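PDB 5ZH8: teichoic acid D-alanine hydrolase from Staphylococcus aureus, which hydrolyses the D-alanyl esters of wall teichoic acid and lipoteichoic acid, releasing D-alanine, and affects methicillin resistance, autolysis and cell wall structure in Staphylococcus aureus. Local coordinates for residues A[132-143]-A[231-239]; A[156-165]-A[193-201]. All coordinates share one frame; numbering follows the deposited sequence.

How the interactions relate
Both contacts belong to the helical part of a beta-lactamase-like fold and differ in depth. Interaction 1 crosses two helices, its centre about 13 Å from that of the chain, and is buried; interaction 2, its centre about 24 Å from that of the chain, is partly buried. Their centres are about 22 Å apart and their nearest atoms about 10 Å. Helix 213-227 bridges the gap: Ile223, Leu219 and Val226 meet helix 132-142, while Val218 and Lys221 meet residues of 156-165. In sequence, both segments of interaction 2 fall between those of interaction 1. In this family the helix corresponding to 129-142 probably carries the SxxK motif at its start, so interaction 1 probably lies nearer the catalytic site.

Interaction 1 of 2, residues A[132-143]-A[231-239]; sequences STGLLLKQLEEE and YAENYYTKI
The phenolic OH of Tyr231 is gripped from two neighbouring residues where helices 132-142 and 231-239 of this beta-lactamase fold cross at 73°, with axes 10.4 Å apart. Ser132 OG donates to Tyr231 OH (3.0 Å), and Tyr231 OH donates to Thr133 OG1 (2.6 Å), which lies near the ring plane, at its edge. Thr133 OG1 bonds on to Gly284 O, so the hydroxyls link both helices to a third part of the chain. Tyr231 CG stands anti to the backbone N (chi1 -179°), which swings the ring toward the other helix. Between the helices the packing is knobs-into-holes: Leu136 sits among Tyr231, Asn234, Lys238 and Ile239, with CD1 in an off-centre CH-pi contact with the Tyr231 ring and CD2 3.7 Å from Ile239 CD1. Ile239 in turn fills a hole made by Ser132, Leu135, Leu136 and Gln139. Gln139 runs antiparallel alongside Lys238, and its NE2 donates to Lys238 O (2.9 Å) from above the carbonyl plane. The lysine chain stays extended until chi4, where a bend brings NZ into a salt bridge at the syn lone pair of Glu143 OE2 (2.6 Å); Glu143 OE1 pairs with Lys145 NZ.

Interaction 2 of 2, residues A[156-165]-A[193-201]; sequences LPWFKTSKPI and VKAIQKRGI
Gln197 NE2 donates to Lys160 O (2.7 Å, N-H...O angle 159°), the acceptor lying close to the plane of the glutamine amide, and so pins loop 156-165 to the C-terminal turns of helix 193-199. It is a loop-on-helix contact at the periphery of the helical part of the beta-lactamase fold. A bend at chi2 (-82°) turns the amide toward the loop, while Gln197 CB and CG lie beside the Phe159 ring, whose plane stands 75° from that of the amide. Phe159 also receives Val193 CG1 at CD1 (3.8 Å), and Ile196 CG2 approaches the ring edge at CZ (4.0 Å). Next to it, Trp158 is held between two side chains: Leu156 CG lies over one face, offset toward the rim, and Lys194 covers the other. The lysine chain crosses the indole at about a right angle, with CE 3.8 Å from the centroid of the six-membered ring and NZ further along, above the five-membered ring, in a cation-pi contact. Past the helix end, Ile201 packs against Thr161, Ser162, Lys163 and Ile165, and Ile165 CD1 meets Ile201 CD1 tip to tip at 3.6 Å. Two turns position the rings: a type I turn from Leu156 to Phe159, closed by Phe159 N to Leu156 O (2.9 Å), and an inverse gamma turn centred on Phe159. Gly200, with positive phi, leads the chain from the helix to Ile201. Outside the two segments, Val218 of helix 213-227 packs on Phe159 and Lys221 on Trp158, Leu177 touches Ile201 from another loop, and Lys163 makes a cation-pi contact with Tyr206. Within the loop, Thr161 OG1 donates to Lys163 O in the carbonyl plane (2.8 Å).

Interaction 1 of 2, residues A[132-143]-A[231-239]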
loop_
_atom_site.group_PDB
_atom_site.type_symbol
_atom_site.label_atom_id
_atom_site.label_comp_id
_atom_site.label_asym_id
_atom_site.label_seq_id
_atom_site.Cartn_x
_atom_site.Cartn_y
_atom_site.Cartn_z
ATOM N N SER A 132 -15.301 -10.249 -14.278
ATOM C CA SER A 132 -15.891 -10.011 -15.598
ATOM C C SER A 132 -15.350 -11.019 -16.628
ATOM O O SER A 132 -16.126 -11.655 -17.356
ATOM C CB SER A 132 -15.624 -8.563 -16.044
ATOM O OG SER A 132 -15.751 -8.399 -17.447
ATOM N N THR A 133 -14.025 -11.165 -16.659
ATOM C CA THR A 133 -13.349 -12.100 -17.556
ATOM C C THR A 133 -13.737 -13.563 -17.252
ATOM O O THR A 133 -13.925 -14.367 -18.171
ATOM C CB THR A 133 -11.811 -11.935 -17.468
ATOM O OG1 THR A 133 -11.447 -10.594 -17.816
ATOM C CG2 THR A 133 -11.086 -12.914 -18.402
ATOM N N GLY A 134 -13.856 -13.901 -15.970
ATOM C CA GLY A 134 -14.293 -15.231 -15.567
ATOM C C GLY A 134 -15.709 -15.540 -16.023
ATOM O O GLY A 134 -15.996 -16.652 -16.457
ATOM N N LEU A 135 -16.599 -14.555 -15.927
ATOM C CA LEU A 135 -17.982 -14.724 -16.375
ATOM C C LEU A 135 -18.048 -14.990 -17.873
ATOM O O LEU A 135 -18.821 -15.837 -18.321
ATOM C CB LEU A 135 -18.822 -13.496 -16.026
ATOM C CG LEU A 135 -19.196 -13.371 -14.545
ATOM C CD1 LEU A 135 -19.636 -11.954 -14.213
ATOM C CD2 LEU A 135 -20.285 -14.370 -14.171
ATOM N N LEU A 136 -17.227 -14.264 -18.636
ATOM C CA LEU A 136 -17.129 -14.455 -20.077
ATOM C C LEU A 136 -16.606 -15.846 -20.409
ATOM O O LEU A 136 -17.084 -16.478 -21.345
ATOM C CB LEU A 136 -16.220 -13.384 -20.695
ATOM C CG LEU A 136 -16.756 -11.946 -20.712
ATOM C CD1 LEU A 136 -15.663 -10.980 -21.143
ATOM C CD2 LEU A 136 -17.976 -11.819 -21.618
ATOM N N LEU A 137 -15.626 -16.309 -19.638
ATOM C CA LEU A 137 -15.097 -17.677 -19.761
ATOM C C LEU A 137 -16.188 -18.714 -19.553
ATOM O O LEU A 137 -16.381 -19.593 -20.386
ATOM C CB LEU A 137 -13.982 -17.936 -18.744
ATOM C CG LEU A 137 -12.537 -17.698 -19.192
ATOM C CD1 LEU A 137 -11.603 -18.030 -18.038
ATOM C CD2 LEU A 137 -12.168 -18.510 -20.421
ATOM N N LYS A 138 -16.892 -18.609 -18.433
ATOM C CA LYS A 138 -17.962 -19.547 -18.119
ATOM C C LYS A 138 -19.026 -19.537 -19.213
ATOM O O LYS A 138 -19.502 -20.595 -19.636
ATOM C CB LYS A 138 -18.585 -19.238 -16.752
ATOM C CG LYS A 138 -19.713 -20.187 -16.348
ATOM C CD LYS A 138 -19.260 -21.637 -16.167
ATOM C CE LYS A 138 -18.566 -21.837 -14.825
ATOM N NZ LYS A 138 -17.684 -23.033 -14.824
ATOM N N GLN A 139 -19.387 -18.342 -19.672
ATOM C CA GLN A 139 -20.321 -18.211 -20.784
ATOM C C GLN A 139 -19.841 -18.985 -22.016
ATOM O O GLN A 139 -20.609 -19.727 -22.625
ATOM C CB GLN A 139 -20.525 -16.746 -21.142
ATOM C CG GLN A 139 -21.475 -16.007 -20.215
ATOM C CD GLN A 139 -21.506 -14.514 -20.493
ATOM O OE1 GLN A 139 -20.636 -13.985 -21.186
ATOM N NE2 GLN A 139 -22.508 -13.827 -19.948
ATOM N N LEU A 140 -18.570 -18.817 -22.359
ATOM C CA LEU A 140 -17.975 -19.504 -23.499
ATOM C C LEU A 140 -17.937 -21.023 -23.342
ATOM O O LEU A 140 -18.034 -21.746 -24.328
ATOM C CB LEU A 140 -16.558 -18.978 -23.768
ATOM C CG LEU A 140 -16.507 -17.570 -24.364
ATOM C CD1 LEU A 140 -15.070 -17.111 -24.489
ATOM C CD2 LEU A 140 -17.208 -17.531 -25.714
ATOM N N GLU A 141 -17.790 -21.497 -22.107
ATOM C CA GLU A 141 -17.832 -22.931 -21.812
ATOM C C GLU A 141 -19.212 -23.504 -22.104
ATOM O O GLU A 141 -19.326 -24.557 -22.731
ATOM C CB GLU A 141 -17.458 -23.198 -20.350
ATOM C CG GLU A 141 -16.006 -22.914 -20.019
ATOM C CD GLU A 141 -15.740 -22.920 -18.532
ATOM O OE1 GLU A 141 -16.039 -23.940 -17.889
ATOM O OE2 GLU A 141 -15.228 -21.913 -18.008
ATOM N N GLU A 142 -20.250 -22.788 -21.674
ATOM C CA GLU A 142 -21.636 -23.204 -21.878
ATOM C C GLU A 142 -22.113 -23.010 -23.330
ATOM O O GLU A 142 -23.079 -23.633 -23.762
ATOM C CB GLU A 142 -22.555 -22.447 -20.917
ATOM C CG GLU A 142 -22.267 -22.684 -19.435
ATOM C CD GLU A 142 -22.318 -24.152 -19.038
ATOM O OE1 GLU A 142 -23.301 -24.839 -19.400
ATOM O OE2 GLU A 142 -21.372 -24.611 -18.356
ATOM N N GLU A 143 -21.438 -22.134 -24.070
ATOM C CA GLU A 143 -21.645 -22.006 -25.513
ATOM C C GLU A 143 -20.887 -23.080 -26.303
ATOM O O GLU A 143 -21.052 -23.183 -27.513
ATOM C CB GLU A 143 -21.225 -20.614 -25.987
ATOM C CG GLU A 143 -22.140 -19.501 -25.501
ATOM C CD GLU A 143 -21.689 -18.122 -25.945
ATOM O OE1 GLU A 143 -20.882 -18.024 -26.899
ATOM O OE2 GLU A 143 -22.149 -17.125 -25.348
ATOM N N TYR A 231 -12.541 -7.844 -26.458
ATOM C CA TYR A 231 -12.952 -8.077 -25.083
ATOM C C TYR A 231 -14.082 -7.125 -24.702
ATOM O O TYR A 231 -15.079 -7.543 -24.114
ATOM C CB TYR A 231 -11.764 -7.883 -24.129
ATOM C CG TYR A 231 -12.101 -8.123 -22.671
ATOM C CD1 TYR A 231 -12.595 -7.097 -21.874
ATOM C CD2 TYR A 231 -11.929 -9.377 -22.090
ATOM C CE1 TYR A 231 -12.904 -7.306 -20.539
ATOM C CE2 TYR A 231 -12.234 -9.599 -20.760
ATOM C CZ TYR A 231 -12.723 -8.558 -19.984
ATOM O OH TYR A 231 -13.041 -8.765 -18.655
ATOM N N ALA A 232 -13.919 -5.850 -25.048
ATOM C CA ALA A 232 -14.914 -4.814 -24.757
ATOM C C ALA A 232 -16.281 -5.159 -25.327
ATOM O O ALA A 232 -17.304 -4.949 -24.682
ATOM C CB ALA A 232 -14.446 -3.465 -25.311
ATOM N N GLU A 233 -16.290 -5.681 -26.544
ATOM C CA GLU A 233 -17.528 -6.086 -27.189
ATOM C C GLU A 233 -18.127 -7.301 -26.489
ATOM O O GLU A 233 -19.327 -7.334 -26.222
ATOM C CB GLU A 233 -17.276 -6.401 -28.660
ATOM C CG GLU A 233 -18.542 -6.649 -29.461
ATOM C CD GLU A 233 -18.307 -6.649 -30.954
ATOM O OE1 GLU A 233 -17.152 -6.423 -31.397
ATOM O OE2 GLU A 233 -19.285 -6.893 -31.688
ATOM N N ASN A 234 -17.293 -8.293 -26.191
ATOM C CA ASN A 234 -17.760 -9.477 -25.490
ATOM C C ASN A 234 -18.348 -9.093 -24.138
ATOM O O ASN A 234 -19.407 -9.598 -23.762
ATOM C CB ASN A 234 -16.638 -10.508 -25.325
ATOM C CG ASN A 234 -16.382 -11.320 -26.594
ATOM O OD1 ASN A 234 -15.252 -11.409 -27.074
ATOM N ND2 ASN A 234 -17.429 -11.949 -27.123
ATOM N N TYR A 235 -17.682 -8.189 -23.417
ATOM C CA TYR A 235 -18.199 -7.724 -22.127
ATOM C C TYR A 235 -19.556 -7.029 -22.255
ATOM O O TYR A 235 -20.475 -7.323 -21.496
ATOM C CB TYR A 235 -17.237 -6.769 -21.414
ATOM C CG TYR A 235 -17.962 -5.969 -20.349
ATOM C CD1 TYR A 235 -18.216 -6.507 -19.089
ATOM C CD2 TYR A 235 -18.448 -4.691 -20.624
ATOM C CE1 TYR A 235 -18.908 -5.787 -18.134
ATOM C CE2 TYR A 235 -19.145 -3.968 -19.668
ATOM C CZ TYR A 235 -19.369 -4.524 -18.432
ATOM O OH TYR A 235 -20.061 -3.797 -17.501
ATOM N N TYR A 236 -19.674 -6.089 -23.184
ATOM C CA TYR A 236 -20.925 -5.337 -23.316
ATOM C C TYR A 236 -22.077 -6.205 -23.831
ATOM O O TYR A 236 -23.172 -6.196 -23.261
ATOM C CB TYR A 236 -20.759 -4.089 -24.195
ATOM C CG TYR A 236 -20.291 -2.874 -23.426
ATOM C CD1 TYR A 236 -21.108 -2.260 -22.479
ATOM C CD2 TYR A 236 -19.013 -2.372 -23.605
ATOM C CE1 TYR A 236 -20.675 -1.155 -21.769
ATOM C CE2 TYR A 236 -18.565 -1.270 -22.893
ATOM C CZ TYR A 236 -19.399 -0.664 -21.975
ATOM O OH TYR A 236 -18.971 0.438 -21.271
ATOM N N THR A 237 -21.829 -6.954 -24.897
ATOM C CA THR A 237 -22.865 -7.788 -25.501
ATOM C C THR A 237 -23.326 -8.922 -24.568
ATOM O O THR A 237 -24.516 -9.240 -24.517
ATOM C CB THR A 237 -22.388 -8.392 -26.836
ATOM O OG1 THR A 237 -21.123 -9.029 -26.646
ATOM C CG2 THR A 237 -22.234 -7.324 -27.882
ATOM N N LYS A 238 -22.388 -9.505 -23.821
ATOM C CA LYS A 238 -22.686 -10.677 -22.993
ATOM C C LYS A 238 -22.932 -10.393 -21.508
ATOM O O LYS A 238 -23.467 -11.250 -20.806
ATOM C CB LYS A 238 -21.574 -11.722 -23.124
ATOM C CG LYS A 238 -21.336 -12.248 -24.533
ATOM C CD LYS A 238 -20.211 -13.274 -24.512
ATOM C CE LYS A 238 -19.994 -13.941 -25.858
ATOM N NZ LYS A 238 -21.101 -14.874 -26.196
ATOM N N ILE A 239 -22.542 -9.221 -21.016
ATOM C CA ILE A 239 -22.726 -8.886 -19.586
ATOM C C ILE A 239 -23.238 -7.463 -19.383
ATOM O O ILE A 239 -24.323 -7.266 -18.840
ATOM C CB ILE A 239 -21.418 -9.065 -18.778
ATOM C CG1 ILE A 239 -20.924 -10.515 -18.852
ATOM C CG2 ILE A 239 -21.623 -8.654 -17.321
ATOM C CD1 ILE A 239 -19.471 -10.690 -18.464
#

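Interaction 2 of 2, residues A[156-165]-A[193-201]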
loop_
_atom_site.group_PDB
_atom_site.type_symbol
_atom_site.label_atom_id
_atom_site.label_comp_id
_atom_site.label_asym_id
_atom_site.label_seq_id
_atom_site.Cartn_x
_atom_site.Cartn_y
_atom_site.Cartn_z
ATOM N N LEU A 156 -5.216 -20.435 -28.610
ATOM C CA LEU A 156 -4.295 -19.338 -28.876
ATOM C C LEU A 156 -2.961 -19.921 -29.350
ATOM O O LEU A 156 -1.980 -19.912 -28.610
ATOM C CB LEU A 156 -4.134 -18.501 -27.601
ATOM C CG LEU A 156 -3.667 -17.055 -27.735
ATOM C CD1 LEU A 156 -4.532 -16.253 -28.714
ATOM C CD2 LEU A 156 -3.667 -16.410 -26.353
ATOM N N PRO A 157 -2.930 -20.442 -30.598
ATOM C CA PRO A 157 -1.818 -21.217 -31.186
ATOM C C PRO A 157 -0.417 -20.666 -30.938
ATOM O O PRO A 157 0.506 -21.439 -30.684
ATOM C CB PRO A 157 -2.126 -21.187 -32.682
ATOM C CG PRO A 157 -3.605 -21.061 -32.756
ATOM C CD PRO A 157 -4.045 -20.287 -31.554
ATOM N N TRP A 158 -0.265 -19.347 -31.020
ATOM C CA TRP A 158 1.048 -18.711 -30.865
ATOM C C TRP A 158 1.541 -18.673 -29.418
ATOM O O TRP A 158 2.747 -18.586 -29.190
ATOM C CB TRP A 158 1.078 -17.303 -31.483
ATOM C CG TRP A 158 -0.059 -16.403 -31.109
ATOM C CD1 TRP A 158 -1.230 -16.235 -31.792
ATOM C CD2 TRP A 158 -0.126 -15.533 -29.980
ATOM N NE1 TRP A 158 -2.026 -15.319 -31.154
ATOM C CE2 TRP A 158 -1.373 -14.870 -30.037
ATOM C CE3 TRP A 158 0.744 -15.251 -28.919
ATOM C CZ2 TRP A 158 -1.774 -13.942 -29.073
ATOM C CZ3 TRP A 158 0.351 -14.320 -27.966
ATOM C CH2 TRP A 158 -0.899 -13.678 -28.050
ATOM N N PHE A 159 0.629 -18.751 -28.448
ATOM C CA PHE A 159 1.020 -18.809 -27.043
ATOM C C PHE A 159 1.628 -20.175 -26.703
ATOM O O PHE A 159 0.981 -21.029 -26.088
ATOM C CB PHE A 159 -0.170 -18.498 -26.127
ATOM C CG PHE A 159 0.233 -18.132 -24.727
ATOM C CD1 PHE A 159 0.519 -16.814 -24.405
ATOM C CD2 PHE A 159 0.347 -19.105 -23.736
ATOM C CE1 PHE A 159 0.901 -16.467 -23.129
ATOM C CE2 PHE A 159 0.730 -18.764 -22.450
ATOM C CZ PHE A 159 1.007 -17.443 -22.146
ATOM N N LYS A 160 2.878 -20.372 -27.118
ATOM C CA LYS A 160 3.586 -21.626 -26.887
ATOM C C LYS A 160 4.405 -21.547 -25.608
ATOM O O LYS A 160 4.907 -20.482 -25.240
ATOM C CB LYS A 160 4.478 -21.967 -28.080
ATOM C CG LYS A 160 4.034 -23.204 -28.857
ATOM C CD LYS A 160 4.040 -24.464 -27.993
ATOM C CE LYS A 160 4.156 -25.735 -28.825
ATOM N NZ LYS A 160 4.115 -26.947 -27.962
ATOM N N THR A 161 4.536 -22.687 -24.935
ATOM C CA THR A 161 5.091 -22.742 -23.585
ATOM C C THR A 161 5.768 -24.089 -23.327
ATOM O O THR A 161 5.295 -25.121 -23.798
ATOM C CB THR A 161 3.981 -22.491 -22.537
ATOM O OG1 THR A 161 4.371 -23.032 -21.270
ATOM C CG2 THR A 161 2.663 -23.136 -22.970
ATOM N N SER A 162 6.863 -24.066 -22.567
ATOM C CA SER A 162 7.699 -25.255 -22.301
ATOM C C SER A 162 6.879 -26.516 -21.993
ATOM O O SER A 162 7.238 -27.618 -22.399
ATOM C CB SER A 162 8.677 -24.990 -21.135
ATOM O OG SER A 162 8.762 -23.611 -20.796
ATOM N N LYS A 163 5.789 -26.336 -21.252
ATOM C CA LYS A 163 4.830 -27.389 -20.970
ATOM C C LYS A 163 3.434 -26.838 -21.258
ATOM O O LYS A 163 3.239 -25.623 -21.243
ATOM C CB LYS A 163 4.954 -27.817 -19.505
ATOM C CG LYS A 163 6.352 -28.290 -19.124
ATOM C CD LYS A 163 6.427 -28.804 -17.692
ATOM C CE LYS A 163 6.399 -27.678 -16.659
ATOM N NZ LYS A 163 7.673 -26.902 -16.569
ATOM N N PRO A 164 2.449 -27.722 -21.511
ATOM C CA PRO A 164 1.094 -27.240 -21.780
ATOM C C PRO A 164 0.425 -26.677 -20.535
ATOM O O PRO A 164 0.598 -27.222 -19.448
ATOM C CB PRO A 164 0.361 -28.498 -22.251
ATOM C CG PRO A 164 1.082 -29.618 -21.589
ATOM C CD PRO A 164 2.523 -29.195 -21.545
ATOM N N ILE A 165 -0.319 -25.586 -20.699
ATOM C CA ILE A 165 -1.031 -24.938 -19.594
ATOM C C ILE A 165 -2.537 -24.991 -19.825
ATOM O O ILE A 165 -3.033 -24.303 -20.713
ATOM C CB ILE A 165 -0.669 -23.441 -19.512
ATOM C CG1 ILE A 165 0.841 -23.229 -19.390
ATOM C CG2 ILE A 165 -1.428 -22.766 -18.369
ATOM C CD1 ILE A 165 1.259 -21.796 -19.671
ATOM N N VAL A 193 0.201 -9.842 -23.914
ATOM C CA VAL A 193 0.188 -11.313 -23.897
ATOM C C VAL A 193 1.321 -11.906 -24.742
ATOM O O VAL A 193 1.805 -12.999 -24.447
ATOM C CB VAL A 193 -1.184 -11.897 -24.326
ATOM C CG1 VAL A 193 -1.150 -13.423 -24.374
ATOM C CG2 VAL A 193 -2.274 -11.406 -23.384
ATOM N N LYS A 194 1.744 -11.190 -25.782
ATOM C CA LYS A 194 2.924 -11.597 -26.543
ATOM C C LYS A 194 4.209 -11.354 -25.747
ATOM O O LYS A 194 5.205 -12.030 -25.955
ATOM C CB LYS A 194 2.964 -10.922 -27.925
ATOM C CG LYS A 194 2.575 -11.887 -29.040
ATOM C CD LYS A 194 1.941 -11.233 -30.259
ATOM C CE LYS A 194 1.528 -12.296 -31.283
ATOM N NZ LYS A 194 1.359 -11.788 -32.679
ATOM N N ALA A 195 4.180 -10.395 -24.830
ATOM C CA ALA A 195 5.287 -10.201 -23.891
ATOM C C ALA A 195 5.355 -11.343 -22.876
ATOM O O ALA A 195 6.436 -11.879 -22.617
ATOM C CB ALA A 195 5.161 -8.860 -23.178
ATOM N N ILE A 196 4.199 -11.710 -22.319
ATOM C CA ILE A 196 4.082 -12.808 -21.344
ATOM C C ILE A 196 4.521 -14.146 -21.928
ATOM O O ILE A 196 5.071 -14.994 -21.231
ATOM C CB ILE A 196 2.608 -12.984 -20.886
ATOM C CG1 ILE A 196 2.160 -11.822 -19.996
ATOM C CG2 ILE A 196 2.404 -14.303 -20.148
ATOM C CD1 ILE A 196 0.654 -11.713 -19.866
ATOM N N GLN A 197 4.242 -14.342 -23.209
ATOM C CA GLN A 197 4.622 -15.579 -23.887
ATOM C C GLN A 197 6.145 -15.707 -23.988
ATOM O O GLN A 197 6.680 -16.791 -23.789
ATOM C CB GLN A 197 3.941 -15.682 -25.264
ATOM C CG GLN A 197 4.093 -17.027 -25.956
ATOM C CD GLN A 197 5.400 -17.198 -26.699
ATOM O OE1 GLN A 197 5.984 -16.232 -27.180
ATOM N NE2 GLN A 197 5.860 -18.437 -26.800
ATOM N N LYS A 198 6.832 -14.602 -24.277
ATOM C CA LYS A 198 8.295 -14.592 -24.315
ATOM C C LYS A 198 8.908 -14.923 -22.942
ATOM O O LYS A 198 9.844 -15.723 -22.855
ATOM C CB LYS A 198 8.824 -13.246 -24.843
ATOM C CG LYS A 198 10.312 -13.220 -25.164
ATOM C CD LYS A 198 10.668 -14.095 -26.357
ATOM C CE LYS A 198 12.106 -13.858 -26.795
ATOM N NZ LYS A 198 12.524 -14.713 -27.943
ATOM N N ARG A 199 8.384 -14.316 -21.878
ATOM C CA ARG A 199 8.887 -14.583 -20.535
ATOM C C ARG A 199 8.641 -16.037 -20.155
ATOM O O ARG A 199 9.494 -16.666 -19.551
ATOM C CB ARG A 199 8.228 -13.670 -19.515
ATOM C CG ARG A 199 8.499 -12.193 -19.737
ATOM C CD ARG A 199 8.486 -11.455 -18.416
ATOM N NE ARG A 199 9.681 -11.778 -17.638
ATOM C CZ ARG A 199 9.766 -11.752 -16.308
ATOM N NH1 ARG A 199 8.717 -11.429 -15.544
ATOM N NH2 ARG A 199 10.921 -12.073 -15.727
ATOM N N GLY A 200 7.445 -16.532 -20.467
ATOM C CA GLY A 200 7.125 -17.942 -20.340
ATOM C C GLY A 200 7.057 -18.459 -18.918
ATOM O O GLY A 200 6.679 -17.743 -17.981
ATOM N N ILE A 201 7.452 -19.719 -18.764
ATOM C CA ILE A 201 7.262 -20.474 -17.518
ATOM C C ILE A 201 8.439 -20.332 -16.559
ATOM O O ILE A 201 9.588 -20.180 -16.976
ATOM C CB ILE A 201 6.953 -21.973 -17.824
ATOM C CG1 ILE A 201 5.449 -22.207 -17.756
ATOM C CG2 ILE A 201 7.587 -22.952 -16.834
ATOM C CD1 ILE A 201 4.657 -21.295 -18.662
#